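Local coordinates for putative protease (Parabacteroides distasonis ATCC 8503, PDB 3KD4), which is of unknown function but may be a protease, and is probably exported from the bacterial cytoplasm, at residues V204-L218 with Y311-I325. Sequence-based numbering, arbitrary orientation. Where two conformers were deposited one is given.
Sequences VASTYPSGKAALATL and YPGHLDTDACGLAAI
G211, the first residue of helix 211-222, meets loop 313-325 at D318, where G211 N donates a hydrogen bond to D318 O (3.0 Å). G211 CA also makes a CA-H...O contact with T317 O, and a CB here would lie 1.9 Å from T317 O, a clash. The same turn of helix is N-capped by S210, whose OG accepts from A213 N. Past the cap, L322 of the loop brings both methyls against residues 204-218: CD1 comes 3.8 Å from Y208 OH, the two side chains crossing at about a right angle, while CD2 packs on A214 CB and L215 CD2. Its CG stands anti to the carbonyl carbon (chi1 -57°), carrying the branch toward the helix. The Y208 ring receives A214 CB over one face, near the rim. L215 and Y311 approach from opposite directions, Y311 OH reaching L215 CD2 at 3.5 Å.

The loop that follows strand 305-312 of a five-stranded antiparallel sheet packs against both the start of helix 211-222 and strand 202-206, the central strand of a three-stranded antiparallel sheet. D129, on a flanking strand of the latter sheet, accepts from the backbone N of L322 and A323. At the strand, V204 CG1 presses tightly on C320 CB (3.4 Å), and its CG2 meets L315 CD2.

S206 OG accepts from Y208 N in an ST turn and shares a water with C320 O, 2.7 Å from OG; an alanine here would probably leave Y208 N without its acceptor and that water without one of its partners. A second water donates to both V204 O and A319 O, bridging strand and loop.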
# COMPACT_ATOMS: atom_id res chain seq x y z
N VAL A 204 4.83 8.14 15.05
CA VAL A 204 5.63 8.76 13.99
C VAL A 204 6.56 9.76 14.64
O VAL A 204 6.14 10.57 15.47
CB VAL A 204 4.74 9.44 12.92
CG1 VAL A 204 5.58 10.09 11.78
CG2 VAL A 204 3.71 8.42 12.41
N ALA A 205 7.83 9.69 14.27
CA ALA A 205 8.86 10.50 14.91
C ALA A 205 10.07 10.62 14.03
O ALA A 205 10.38 9.72 13.20
CB ALA A 205 9.26 9.93 16.33
N SER A 206 10.79 11.72 14.23
CA SER A 206 11.94 12.06 13.41
C SER A 206 12.91 12.95 14.16
O SER A 206 12.49 13.85 14.88
CB SER A 206 11.46 12.80 12.16
OG SER A 206 12.52 13.31 11.38
N THR A 207 14.21 12.72 13.93
CA THR A 207 15.25 13.62 14.39
C THR A 207 15.84 14.45 13.26
O THR A 207 16.82 15.16 13.49
CB THR A 207 16.37 12.89 15.18
OG1 THR A 207 17.07 11.99 14.34
CG2 THR A 207 15.80 12.15 16.45
N TYR A 208 15.27 14.40 12.05
CA TYR A 208 15.67 15.40 11.07
C TYR A 208 15.22 16.80 11.58
O TYR A 208 14.31 16.90 12.37
CB TYR A 208 14.99 15.14 9.73
CG TYR A 208 15.50 13.94 8.94
CD1 TYR A 208 16.66 14.02 8.21
CD2 TYR A 208 14.76 12.76 8.88
CE1 TYR A 208 17.09 12.94 7.44
CE2 TYR A 208 15.18 11.72 8.14
CZ TYR A 208 16.33 11.83 7.40
OH TYR A 208 16.72 10.77 6.68
N PRO A 209 15.83 17.88 11.08
CA PRO A 209 15.47 19.21 11.54
C PRO A 209 14.02 19.57 11.20
O PRO A 209 13.40 20.38 11.91
CB PRO A 209 16.42 20.11 10.76
CG PRO A 209 17.60 19.20 10.41
CD PRO A 209 16.99 17.88 10.19
N SER A 210 13.53 18.99 10.11
CA SER A 210 12.17 19.19 9.63
C SER A 210 11.86 18.15 8.57
O SER A 210 12.76 17.53 8.00
CB SER A 210 12.04 20.59 9.01
OG SER A 210 12.73 20.68 7.77
N GLY A 211 10.58 18.00 8.25
CA GLY A 211 10.14 17.12 7.14
C GLY A 211 10.78 17.52 5.84
O GLY A 211 11.23 16.70 5.06
N LYS A 212 10.83 18.82 5.60
CA LYS A 212 11.46 19.36 4.41
C LYS A 212 12.95 18.99 4.35
O LYS A 212 13.46 18.65 3.27
CB LYS A 212 11.27 20.89 4.40
CG LYS A 212 12.02 21.67 3.38
CD LYS A 212 11.58 23.17 3.34
CE LYS A 212 10.25 23.35 2.59
NZ LYS A 212 9.76 24.79 2.60
N ALA A 213 13.65 19.12 5.47
CA ALA A 213 15.06 18.74 5.56
C ALA A 213 15.27 17.23 5.30
O ALA A 213 16.23 16.85 4.65
CB ALA A 213 15.70 19.15 6.92
N ALA A 214 14.37 16.40 5.80
CA ALA A 214 14.39 14.98 5.51
C ALA A 214 14.36 14.73 3.99
O ALA A 214 15.17 13.97 3.43
CB ALA A 214 13.26 14.26 6.23
N LEU A 215 13.41 15.37 3.32
CA LEU A 215 13.27 15.26 1.86
C LEU A 215 14.49 15.81 1.11
O LEU A 215 14.95 15.21 0.14
CB LEU A 215 11.97 15.94 1.40
CG LEU A 215 10.67 15.29 1.93
CD1 LEU A 215 9.41 16.12 1.61
CD2 LEU A 215 10.53 13.83 1.42
N ALA A 216 15.03 16.92 1.60
CA ALA A 216 16.24 17.55 0.97
C ALA A 216 17.44 16.64 1.15
O ALA A 216 18.25 16.48 0.24
CB ALA A 216 16.54 18.98 1.56
N THR A 217 17.55 16.03 2.32
CA THR A 217 18.60 15.05 2.50
C THR A 217 18.48 13.87 1.52
O THR A 217 19.47 13.44 0.93
CB THR A 217 18.66 14.56 3.94
OG1 THR A 217 19.08 15.69 4.74
CG2 THR A 217 19.66 13.39 4.06
N LEU A 218 17.27 13.35 1.35
CA LEU A 218 17.06 12.28 0.39
C LEU A 218 17.48 12.71 -1.01
O LEU A 218 18.21 12.00 -1.72
CB LEU A 218 15.60 11.81 0.41
CG LEU A 218 15.18 10.69 -0.56
CD1 LEU A 218 16.01 9.39 -0.33
CD2 LEU A 218 13.68 10.41 -0.44
N TYR A 311 2.59 10.72 1.28
CA TYR A 311 2.33 10.42 2.67
C TYR A 311 0.84 10.21 2.90
O TYR A 311 0.01 10.76 2.15
CB TYR A 311 2.68 11.62 3.55
CG TYR A 311 4.11 12.03 3.57
CD1 TYR A 311 4.62 12.94 2.65
CD2 TYR A 311 4.97 11.51 4.52
CE1 TYR A 311 5.97 13.34 2.72
CE2 TYR A 311 6.27 11.89 4.57
CZ TYR A 311 6.77 12.79 3.69
OH TYR A 311 8.10 13.10 3.78
N PRO A 312 0.49 9.50 3.98
CA PRO A 312 -0.90 9.48 4.41
C PRO A 312 -1.41 10.87 4.65
O PRO A 312 -0.67 11.77 5.09
CB PRO A 312 -0.87 8.69 5.72
CG PRO A 312 0.39 7.89 5.67
CD PRO A 312 1.37 8.67 4.82
N GLY A 313 -2.68 11.06 4.36
CA GLY A 313 -3.24 12.37 4.36
C GLY A 313 -3.46 12.99 5.72
O GLY A 313 -3.57 14.20 5.82
N HIS A 314 -3.49 12.22 6.79
CA HIS A 314 -3.77 12.74 8.13
C HIS A 314 -2.49 13.17 8.88
O HIS A 314 -2.55 13.60 10.00
CB HIS A 314 -4.51 11.65 8.93
CG HIS A 314 -3.73 10.38 9.12
ND1 HIS A 314 -3.84 9.29 8.28
CD2 HIS A 314 -2.84 10.02 10.08
CE1 HIS A 314 -3.04 8.32 8.70
NE2 HIS A 314 -2.43 8.74 9.80
N LEU A 315 -1.32 13.01 8.27
CA LEU A 315 -0.06 13.23 8.98
C LEU A 315 0.43 14.67 8.89
O LEU A 315 0.30 15.33 7.85
CB LEU A 315 1.04 12.40 8.37
CG LEU A 315 1.13 10.93 8.63
CD1 LEU A 315 2.42 10.51 7.88
CD2 LEU A 315 1.19 10.59 10.14
N ASP A 316 1.07 15.11 9.95
CA ASP A 316 1.77 16.38 9.91
C ASP A 316 3.11 16.13 9.28
O ASP A 316 4.01 15.62 9.93
CB ASP A 316 1.93 16.93 11.32
CG ASP A 316 2.79 18.21 11.35
OD1 ASP A 316 3.29 18.68 10.31
OD2 ASP A 316 2.98 18.70 12.45
N THR A 317 3.24 16.47 8.01
CA THR A 317 4.45 16.15 7.27
C THR A 317 5.63 17.08 7.63
O THR A 317 6.75 16.78 7.27
CB THR A 317 4.22 16.10 5.73
OG1 THR A 317 3.73 17.35 5.28
CG2 THR A 317 3.18 15.02 5.41
N ASP A 318 5.40 18.14 8.38
CA ASP A 318 6.52 18.92 8.94
C ASP A 318 7.24 18.10 10.01
O ASP A 318 8.44 18.30 10.27
CB ASP A 318 6.00 20.21 9.57
CG ASP A 318 5.55 21.20 8.55
OD1 ASP A 318 6.23 21.26 7.49
OD2 ASP A 318 4.59 21.95 8.84
N ALA A 319 6.52 17.19 10.64
CA ALA A 319 7.03 16.43 11.81
C ALA A 319 7.33 14.98 11.49
O ALA A 319 7.51 14.17 12.41
CB ALA A 319 6.01 16.48 12.97
N CYS A 320 7.32 14.58 10.23
CA CYS A 320 7.76 13.23 9.99
C CYS A 320 8.98 13.14 9.09
O CYS A 320 9.40 14.12 8.50
CB CYS A 320 6.66 12.37 9.52
SG CYS A 320 6.10 12.86 7.93
N GLY A 321 9.58 11.96 9.09
CA GLY A 321 10.75 11.67 8.26
C GLY A 321 10.33 10.86 7.03
O GLY A 321 9.20 10.97 6.52
N LEU A 322 11.25 10.07 6.55
CA LEU A 322 11.05 9.28 5.34
C LEU A 322 10.27 7.99 5.60
O LEU A 322 9.67 7.44 4.67
CB LEU A 322 12.42 9.00 4.72
CG LEU A 322 13.30 10.22 4.37
CD1 LEU A 322 14.62 9.75 3.68
CD2 LEU A 322 12.60 11.30 3.50
N ALA A 323 10.25 7.52 6.84
CA ALA A 323 9.58 6.26 7.20
C ALA A 323 8.08 6.33 6.98
O ALA A 323 7.48 5.33 6.68
CB ALA A 323 9.93 5.80 8.68
N ALA A 324 7.50 7.52 7.07
CA ALA A 324 6.08 7.71 6.82
C ALA A 324 5.73 7.75 5.29
O ALA A 324 4.55 7.78 4.96
CB ALA A 324 5.61 9.00 7.50
N ILE A 325 6.71 7.76 4.38
CA ILE A 325 6.43 7.79 2.94
C ILE A 325 5.83 6.43 2.52
O ILE A 325 6.40 5.40 2.85
CB ILE A 325 7.66 8.12 2.12
CG1 ILE A 325 8.17 9.53 2.46
CG2 ILE A 325 7.39 7.98 0.58
CD1 ILE A 325 9.54 9.89 1.82
O HOH W 1 5.66 13.29 14.23
O HOH W 2 11.39 15.32 10.00
O HOH W 3 9.62 14.06 5.55
O HOH W 4 8.99 20.89 6.99